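Local coordinates for protein 4-oxalocrotonate decarboxylase NahK (Pseudomonas putida, PDB 5D2K) that catalyses the metal-dependent decarboxylation of (3E)-2-oxohex-3-enedioate (4-oxalocrotonate) to 2-oxopent-4-enoate and carbon dioxide, a step of naphthalene degradation, at residues S118-A123 / I139-P144; R178-E183 / Q259-V264; I109-E114 / V246-G251. The protein carries 1 engineered substitution. All blocks are in the same frame, centred on the assembly; numbering follows the deposited sequence.

Contact 1 of 3, residues S118-A123 / I139-P144; sequences SVVTKA and IDYVIP
Val120 sits over one face of the Tyr141 ring, its CB 3.7 Å above the ring plane and offset toward the rim, in a CH-pi contact. Tyr141 CG lies between the backbone N and the carbonyl carbon (chi1 55°), on the Val120 side of the sheet. The two side chains lie side by side, bringing Val120 CG2 to 3.7 Å from Tyr141 OH. Phe236 of strand 236-238 packs on Val120, Ile143 and Ser118, whose OG is hydrogen-bonded to Thr145 OG1. On the Val119 face the end of Ile139 folds back, CD1 reaching Val119 CG2 at 3.9 Å, with Val217 and Leu214 of helix 213-225 packed on Val119 and Ile139. The strands are antiparallel neighbours in the mixed sheet of the FAH-type fold, and further along them stand Glu116 and Glu147, two of the magnesium ligands. Ser118 and Ile143 bond to each other through both amides; toward the other end a classic beta bulge sets Asp140 and Tyr141 both against Val120. Val120 O takes Asp140 N at 2.8 Å, nearly along the C=O axis, and Tyr141 N only weakly at 3.5 Å. Beyond the bulge the packing gives way to water. The extended Lys122 chain crosses Asp140, yet its NZ stays 4.7 Å from Asp140 OD1. One water donates to both Thr121 O and Asp140 OD2; a second donates to Asp140 O and weakly accepts from Lys122 NZ.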
loop_
_atom_site.group_PDB
_atom_site.type_symbol
_atom_site.label_atom_id
_atom_site.label_comp_id
_atom_site.label_asym_id
_atom_site.label_seq_id
_atom_site.Cartn_x
_atom_site.Cartn_y
_atom_site.Cartn_z
ATOM N N SER A 118 2.961 9.846 -1.501
ATOM C CA SER A 118 2.816 9.229 -2.811
ATOM C C SER A 118 3.410 10.099 -3.893
ATOM O O SER A 118 3.598 11.304 -3.704
ATOM C CB SER A 118 1.345 8.974 -3.139
ATOM O OG SER A 118 0.748 8.173 -2.148
ATOM N N VAL A 119 3.685 9.476 -5.032
ATOM C CA VAL A 119 4.134 10.201 -6.219
ATOM C C VAL A 119 3.271 9.818 -7.405
ATOM O O VAL A 119 2.662 8.746 -7.421
ATOM C CB VAL A 119 5.628 9.920 -6.568
ATOM C CG1 VAL A 119 6.538 10.366 -5.433
ATOM C CG2 VAL A 119 5.849 8.438 -6.904
ATOM N N VAL A 120 3.192 10.716 -8.382
ATOM C CA VAL A 120 2.638 10.380 -9.691
ATOM C C VAL A 120 3.763 10.521 -10.694
ATOM O O VAL A 120 4.461 11.524 -10.694
ATOM C CB VAL A 120 1.438 11.289 -10.061
ATOM C CG1 VAL A 120 1.054 11.125 -11.525
ATOM C CG2 VAL A 120 0.244 10.947 -9.184
ATOM N N THR A 121 3.961 9.506 -11.530
ATOM C CA THR A 121 5.062 9.533 -12.489
ATOM C C THR A 121 4.639 10.174 -13.806
ATOM O O THR A 121 3.452 10.216 -14.121
ATOM C CB THR A 121 5.598 8.121 -12.786
ATOM O OG1 THR A 121 4.613 7.362 -13.514
ATOM C CG2 THR A 121 5.954 7.398 -11.490
ATOM N N LYS A 122 5.619 10.651 -14.576
ATOM C CA LYS A 122 5.338 11.200 -15.913
ATOM C C LYS A 122 6.184 10.566 -17.021
ATOM O O LYS A 122 6.164 11.028 -18.158
ATOM C CB LYS A 122 5.529 12.724 -15.930
ATOM C CG LYS A 122 6.883 13.218 -15.437
ATOM C CD LYS A 122 6.956 14.738 -15.554
ATOM C CE LYS A 122 8.235 15.282 -14.959
ATOM N NZ LYS A 122 8.331 16.756 -15.201
ATOM N N ALA A 123 6.919 9.512 -16.680
ATOM C CA ALA A 123 7.702 8.749 -17.648
ATOM C C ALA A 123 7.786 7.315 -17.171
ATOM O O ALA A 123 7.758 7.074 -15.972
ATOM C CB ALA A 123 9.097 9.341 -17.803
ATOM N N ILE A 139 9.412 11.640 -11.805
ATOM C CA ILE A 139 8.398 12.090 -10.849
ATOM C C ILE A 139 7.745 13.393 -11.295
ATOM O O ILE A 139 8.425 14.403 -11.507
ATOM C CB ILE A 139 8.992 12.293 -9.444
ATOM C CG1 ILE A 139 9.690 11.010 -8.969
ATOM C CG2 ILE A 139 7.889 12.715 -8.457
ATOM C CD1 ILE A 139 8.816 9.762 -9.051
ATOM N N ASP A 140 6.423 13.369 -11.418
ATOM C CA ASP A 140 5.646 14.542 -11.825
ATOM C C ASP A 140 5.352 15.414 -10.613
ATOM O O ASP A 140 5.719 16.589 -10.577
ATOM C CB ASP A 140 4.346 14.074 -12.504
ATOM C CG ASP A 140 3.695 15.145 -13.362
ATOM O OD1 ASP A 140 4.107 16.317 -13.284
ATOM O OD2 ASP A 140 2.760 14.789 -14.113
ATOM N N TYR A 141 4.709 14.834 -9.609
ATOM C CA TYR A 141 4.415 15.566 -8.378
ATOM C C TYR A 141 4.185 14.587 -7.224
ATOM O O TYR A 141 4.161 13.365 -7.418
ATOM C CB TYR A 141 3.204 16.493 -8.568
ATOM C CG TYR A 141 1.941 15.813 -9.062
ATOM C CD1 TYR A 141 1.731 15.590 -10.423
ATOM C CD2 TYR A 141 0.951 15.419 -8.173
ATOM C CE1 TYR A 141 0.575 14.970 -10.881
ATOM C CE2 TYR A 141 -0.214 14.799 -8.619
ATOM C CZ TYR A 141 -0.391 14.581 -9.973
ATOM O OH TYR A 141 -1.543 13.966 -10.411
ATOM N N VAL A 142 4.042 15.131 -6.021
ATOM C CA VAL A 142 3.892 14.319 -4.819
ATOM C C VAL A 142 2.522 14.572 -4.184
ATOM O O VAL A 142 1.956 15.653 -4.356
ATOM C CB VAL A 142 5.021 14.610 -3.815
ATOM C CG1 VAL A 142 6.376 14.555 -4.533
ATOM C CG2 VAL A 142 4.810 15.960 -3.146
ATOM N N ILE A 143 1.999 13.560 -3.485
ATOM C CA ILE A 143 0.659 13.601 -2.896
ATOM C C ILE A 143 0.641 13.040 -1.478
ATOM O O ILE A 143 0.858 11.843 -1.293
ATOM C CB ILE A 143 -0.346 12.789 -3.741
ATOM C CG1 ILE A 143 -0.468 13.372 -5.152
ATOM C CG2 ILE A 143 -1.709 12.733 -3.063
ATOM C CD1 ILE A 143 -1.342 12.536 -6.061
ATOM N N PRO A 144 0.375 13.899 -0.472
ATOM C CA PRO A 144 0.173 13.374 0.889
ATOM C C PRO A 144 -0.958 12.352 0.892
ATOM O O PRO A 144 -2.021 12.638 0.344
ATOM C CB PRO A 144 -0.193 14.620 1.694
ATOM C CG PRO A 144 0.558 15.730 0.991
ATOM C CD PRO A 144 0.384 15.373 -0.492
HETATM O O HOH W 1 1.826 12.385 -14.958
HETATM O O HOH W 2 6.326 18.090 -12.862
#

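Contact 2 of 3, residues R178-E183 / Q259-V264; sequences RMASLE and QGLGSV
The backbone amide of Arg178 donates to Leu261 O over 2.8 Å, with an N-H...O angle of 159° and the nitrogen standing above the carbonyl plane. This is the one hydrogen bond between the two segments, and it ties the loop that follows strand 170-175 to the turn of the beta hairpin formed by strands 253-258 and 263-268. That turn carries a classic beta bulge, in which Leu261 and Gly262 both face Tyr258; both Gly260 and Gly262 adopt positive phi, backbone angles more easily reached by glycine than by other residues. The aliphatic part of Arg178 packs along the turn. Arg178 CG is anti to the carbonyl carbon and beside the backbone N (chi1 -54°), the side from which the amide reaches across, and so lies 3.7 Å from Leu261 O. Arg178 CD continues along the turn, 3.8 Å from Leu261 C, before chi3 of 71° bends the chain at NE. A side chain on Gly262 would be directed at this aliphatic run, close to Arg178 CG. Leu261, itself buried, brings CD2 to 3.6 Å from Arg178 O. The same methyl meets Ala180 CB more loosely, at 4.4 Å, and Val185 touches both Leu261 and Ala180 there. Ala180 also bonds through its backbone to Val142 of strand 139-149. At the solvent edge, Arg178 CD passes 4.1 Å from Gly260 O and 4.0 Å from Gly262 N.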
loop_
_atom_site.group_PDB
_atom_site.type_symbol
_atom_site.label_atom_id
_atom_site.label_comp_id
_atom_site.label_asym_id
_atom_site.label_seq_id
_atom_site.Cartn_x
_atom_site.Cartn_y
_atom_site.Cartn_z
ATOM N N ARG A 178 -1.430 19.470 0.175
ATOM C CA ARG A 178 -0.936 20.142 -1.025
ATOM C C ARG A 178 -0.100 19.219 -1.918
ATOM O O ARG A 178 0.842 18.586 -1.435
ATOM C CB ARG A 178 -0.128 21.376 -0.609
ATOM C CG ARG A 178 -0.923 22.308 0.307
ATOM C CD ARG A 178 -0.056 23.368 0.985
ATOM N NE ARG A 178 0.406 24.389 0.051
ATOM C CZ ARG A 178 -0.127 25.601 -0.059
ATOM N NH1 ARG A 178 -1.151 25.952 0.713
ATOM N NH2 ARG A 178 0.367 26.464 -0.938
ATOM N N MET A 179 -0.429 19.183 -3.209
ATOM C CA MET A 179 0.138 18.211 -4.150
ATOM C C MET A 179 1.140 18.857 -5.109
ATOM O O MET A 179 0.773 19.259 -6.216
ATOM C CB MET A 179 -0.989 17.523 -4.937
ATOM C CG MET A 179 -2.042 16.823 -4.058
ATOM S SD MET A 179 -3.319 15.846 -4.909
ATOM C CE MET A 179 -4.433 15.491 -3.547
ATOM N N ALA A 180 2.406 18.936 -4.689
ATOM C CA ALA A 180 3.397 19.769 -5.364
ATOM C C ALA A 180 4.494 19.041 -6.148
ATOM O O ALA A 180 4.749 17.858 -5.959
ATOM C CB ALA A 180 4.047 20.668 -4.339
ATOM N N SER A 181 5.150 19.789 -7.030
ATOM C CA SER A 181 6.295 19.294 -7.790
ATOM C C SER A 181 7.413 18.791 -6.889
ATOM O O SER A 181 7.644 19.324 -5.812
ATOM C CB SER A 181 6.836 20.401 -8.698
ATOM O OG SER A 181 5.852 20.804 -9.633
ATOM N N LEU A 182 8.117 17.761 -7.349
ATOM C CA LEU A 182 9.188 17.180 -6.553
ATOM C C LEU A 182 10.274 18.184 -6.160
ATOM O O LEU A 182 10.788 18.136 -5.048
ATOM C CB LEU A 182 9.822 16.004 -7.303
ATOM C CG LEU A 182 10.971 15.300 -6.582
ATOM C CD1 LEU A 182 10.525 14.737 -5.219
ATOM C CD2 LEU A 182 11.545 14.206 -7.469
ATOM N N GLU A 183 10.624 19.124 -7.032
ATOM C CA GLU A 183 11.723 20.040 -6.740
ATOM C C GLU A 183 11.409 20.959 -5.557
ATOM O O GLU A 183 12.310 21.544 -4.956
ATOM C CB GLU A 183 12.067 20.876 -7.972
ATOM C CG GLU A 183 11.060 21.961 -8.295
ATOM C CD GLU A 183 11.456 22.765 -9.518
ATOM O OE1 GLU A 183 12.569 22.536 -10.043
ATOM O OE2 GLU A 183 10.661 23.622 -9.956
ATOM N N GLN A 259 4.620 18.378 6.810
ATOM C CA GLN A 259 5.454 19.578 6.861
ATOM C C GLN A 259 5.431 20.362 5.547
ATOM O O GLN A 259 5.861 19.862 4.503
ATOM C CB GLN A 259 6.878 19.177 7.225
ATOM C CG GLN A 259 7.826 20.349 7.383
ATOM C CD GLN A 259 9.259 19.909 7.336
ATOM O OE1 GLN A 259 9.557 18.790 6.924
ATOM N NE2 GLN A 259 10.169 20.793 7.743
ATOM N N GLY A 260 4.880 21.577 5.602
ATOM C CA GLY A 260 4.815 22.449 4.438
ATOM C C GLY A 260 3.805 22.077 3.365
ATOM O O GLY A 260 3.731 22.735 2.322
ATOM N N LEU A 261 3.027 21.026 3.606
ATOM C CA LEU A 261 2.081 20.522 2.610
ATOM C C LEU A 261 0.673 20.340 3.168
ATOM O O LEU A 261 -0.110 19.561 2.633
ATOM C CB LEU A 261 2.564 19.182 2.034
ATOM C CG LEU A 261 3.876 19.183 1.249
ATOM C CD1 LEU A 261 4.216 17.748 0.840
ATOM C CD2 LEU A 261 3.791 20.095 0.038
ATOM N N GLY A 262 0.341 21.053 4.236
ATOM C CA GLY A 262 -1.018 20.981 4.753
ATOM C C GLY A 262 -1.312 19.677 5.474
ATOM O O GLY A 262 -0.431 19.081 6.089
ATOM N N SER A 263 -2.558 19.223 5.399
ATOM C CA SER A 263 -2.957 18.043 6.148
ATOM C C SER A 263 -3.966 17.202 5.389
ATOM O O SER A 263 -4.653 17.699 4.506
ATOM C CB SER A 263 -3.544 18.434 7.510
ATOM O OG SER A 263 -4.693 19.247 7.347
ATOM N N VAL A 264 -4.025 15.923 5.752
ATOM C CA VAL A 264 -5.008 14.969 5.245
ATOM C C VAL A 264 -5.901 14.546 6.401
ATOM O O VAL A 264 -5.398 14.196 7.469
ATOM C CB VAL A 264 -4.329 13.716 4.635
ATOM C CG1 VAL A 264 -5.369 12.747 4.077
ATOM C CG2 VAL A 264 -3.321 14.119 3.565
#

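Contact 3 of 3, residues I109-E114 / V246-G251. With MG (magnesium ion), chain C; OOG (2-oxoadipic acid), chain D.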
loop_
_atom_site.group_PDB
_atom_site.type_symbol
_atom_site.label_atom_id
_atom_site.label_comp_id
_atom_site.label_asym_id
_atom_site.label_seq_id
_atom_site.Cartn_x
_atom_site.Cartn_y
_atom_site.Cartn_z
ATOM N N ILE A 109 -12.684 -4.921 8.280
ATOM C CA ILE A 109 -12.590 -6.019 9.241
ATOM C C ILE A 109 -11.950 -5.562 10.550
ATOM O O ILE A 109 -12.550 -5.685 11.628
ATOM C CB ILE A 109 -11.784 -7.187 8.646
ATOM C CG1 ILE A 109 -12.490 -7.733 7.400
ATOM C CG2 ILE A 109 -11.604 -8.297 9.675
ATOM C CD1 ILE A 109 -11.583 -8.529 6.476
ATOM N N HIS A 110 -10.734 -5.029 10.457
ATOM C CA HIS A 110 -10.000 -4.522 11.618
ATOM C C HIS A 110 -8.961 -3.505 11.142
ATOM O O HIS A 110 -7.746 -3.760 11.191
ATOM C CB HIS A 110 -9.333 -5.661 12.417
ATOM C CG HIS A 110 -8.701 -6.732 11.573
ATOM N ND1 HIS A 110 -8.509 -8.019 12.035
ATOM C CD2 HIS A 110 -8.208 -6.713 10.309
ATOM C CE1 HIS A 110 -7.929 -8.744 11.095
ATOM N NE2 HIS A 110 -7.742 -7.976 10.036
ATOM N N PRO A 111 -9.439 -2.348 10.670
ATOM C CA PRO A 111 -8.595 -1.409 9.927
ATOM C C PRO A 111 -7.615 -0.604 10.771
ATOM O O PRO A 111 -7.849 -0.331 11.953
ATOM C CB PRO A 111 -9.617 -0.466 9.284
ATOM C CG PRO A 111 -10.761 -0.465 10.253
ATOM C CD PRO A 111 -10.843 -1.901 10.706
ATOM N N LYS A 112 -6.507 -0.252 10.124
ATOM C CA LYS A 112 -5.481 0.617 10.686
ATOM C C LYS A 112 -5.132 1.678 9.657
ATOM O O LYS A 112 -5.292 1.443 8.458
ATOM C CB LYS A 112 -4.209 -0.157 11.040
ATOM C CG LYS A 112 -4.370 -1.304 12.019
ATOM C CD LYS A 112 -3.006 -1.954 12.254
ATOM C CE LYS A 112 -3.124 -3.239 13.057
ATOM N NZ LYS A 112 -3.669 -2.987 14.414
ATOM N N ILE A 113 -4.631 2.824 10.111
ATOM C CA ILE A 113 -4.153 3.839 9.171
ATOM C C ILE A 113 -2.642 4.012 9.244
ATOM O O ILE A 113 -2.033 3.816 10.294
ATOM C CB ILE A 113 -4.808 5.221 9.377
ATOM C CG1 ILE A 113 -4.585 5.731 10.804
ATOM C CG2 ILE A 113 -6.290 5.177 9.020
ATOM C CD1 ILE A 113 -4.805 7.229 10.926
ATOM N N GLU A 114 -2.072 4.384 8.099
ATOM C CA GLU A 114 -0.640 4.657 7.925
ATOM C C GLU A 114 -0.467 5.993 7.224
ATOM O O GLU A 114 -1.194 6.300 6.278
ATOM C CB GLU A 114 0.044 3.574 7.062
ATOM C CG GLU A 114 -0.196 2.139 7.463
ATOM C CD GLU A 114 0.420 1.133 6.486
ATOM O OE1 GLU A 114 0.256 1.270 5.253
ATOM O OE2 GLU A 114 1.055 0.179 6.959
ATOM N N VAL A 246 -1.983 2.582 12.957
ATOM C CA VAL A 246 -2.803 2.869 14.135
ATOM C C VAL A 246 -4.240 2.414 13.897
ATOM O O VAL A 246 -4.836 2.758 12.882
ATOM C CB VAL A 246 -2.772 4.366 14.453
ATOM C CG1 VAL A 246 -3.808 4.740 15.506
ATOM C CG2 VAL A 246 -1.356 4.792 14.879
ATOM N N PRO A 247 -4.811 1.636 14.832
ATOM C CA PRO A 247 -6.187 1.165 14.623
ATOM C C PRO A 247 -7.216 2.312 14.597
ATOM O O PRO A 247 -7.044 3.349 15.257
ATOM C CB PRO A 247 -6.426 0.229 15.817
ATOM C CG PRO A 247 -5.434 0.640 16.841
ATOM C CD PRO A 247 -4.239 1.178 16.112
ATOM N N VAL A 248 -8.251 2.144 13.778
ATOM C CA VAL A 248 -9.346 3.109 13.717
ATOM C C VAL A 248 -10.674 2.371 13.850
ATOM O O VAL A 248 -10.774 1.177 13.535
ATOM C CB VAL A 248 -9.334 3.939 12.411
ATOM C CG1 VAL A 248 -8.191 4.957 12.444
ATOM C CG2 VAL A 248 -9.249 3.020 11.191
ATOM N N ALA A 249 -11.684 3.093 14.322
ATOM C CA ALA A 249 -12.983 2.509 14.631
ATOM C C ALA A 249 -14.073 3.566 14.476
ATOM O O ALA A 249 -13.773 4.765 14.424
ATOM C CB ALA A 249 -12.972 1.935 16.056
ATOM N N PRO A 250 -15.347 3.134 14.389
ATOM C CA PRO A 250 -16.425 4.121 14.246
ATOM C C PRO A 250 -16.359 5.230 15.286
ATOM O O PRO A 250 -16.134 4.955 16.471
ATOM C CB PRO A 250 -17.691 3.274 14.425
ATOM C CG PRO A 250 -17.299 1.935 13.898
ATOM C CD PRO A 250 -15.864 1.754 14.341
ATOM N N GLY A 251 -16.521 6.467 14.839
ATOM C CA GLY A 251 -16.449 7.617 15.724
ATOM C C GLY A 251 -15.109 8.335 15.722
ATOM O O GLY A 251 -15.015 9.487 16.154
HETATM MG MG MG C . 0.974 1.276 3.276
HETATM C C2 OOG D . 0.946 -4.880 4.949
HETATM C C3 OOG D . 0.824 -3.509 4.307
HETATM C C4 OOG D . 2.138 -2.759 4.385
HETATM C C6 OOG D . 3.023 -0.306 4.387
HETATM O O4 OOG D . 2.882 0.890 4.043
HETATM O O3 OOG D . 4.007 -0.663 5.084
HETATM C C5 OOG D . 1.981 -1.314 3.968
HETATM C C1 OOG D . 0.451 -4.830 6.381
HETATM O O1 OOG D . -0.557 -5.505 6.740
HETATM O O2 OOG D . 1.060 -4.113 7.217
HETATM O O5 OOG D . 1.048 -0.919 3.302
HETATM O O HOH W 3 1.862 1.408 1.389
#
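Val248 spreads its two methyls over Pro111 and Ile113, at the start of strand 112-121. Val248 CG1, anti to the carbonyl carbon (chi1 -73°), meets Ile113 CG2 at 3.9 Å, the two side chains at about a right angle, while Val248 CG2 meets Pro111 CG at 3.9 Å in an oblique crossing. An alanine in place of Val248 would probably leave Ile113 CG2 and Pro111 CG without these partners and open a gap between them. The backbones hold the group together: Ile113 N donates to Val246 O at 2.8 Å, Val246 N returns the bond to Ile113 O, and Val248 N reaches Pro111 O at 3.1 Å. Lys112 and Pro247 lie on the same face of the sheet, Lys112 CG 4.0 Å from Pro247 CA. Glu114 leaves the strand away from 246-247 and its carboxylate lies in the active site, where OE1 binds magnesium at 2.1 Å; O4 and O5 of 2-oxoadipate, a water, Glu116 and Glu147 complete the site, and OE2 forms a salt bridge with Lys77. Strand 112-121 runs between strands 246-247 and 139-149, with Ile113 packed on Met194 of strand 191-196 and on Ile254 of strand 253-258.

How the contacts relate
Contacts 1 and 3 are buried antiparallel pairings that share strand 112-121, contact 3 at its start and contact 1 at its end, their centres about 27 Å apart with the metal ligands Glu114 and Glu116 on the strand. Contact 3 reaches the magnesium directly; contact 1 has a bulge and a watered edge instead. Contact 2 is a surface meeting of a loop and a hairpin turn, with one hydrogen bond and mostly aliphatic-to-backbone packing. It adjoins contact 1 through strand 139-149 but does not touch contact 3. Along the chain, contact 1 is nested inside the loop that contact 3 closes.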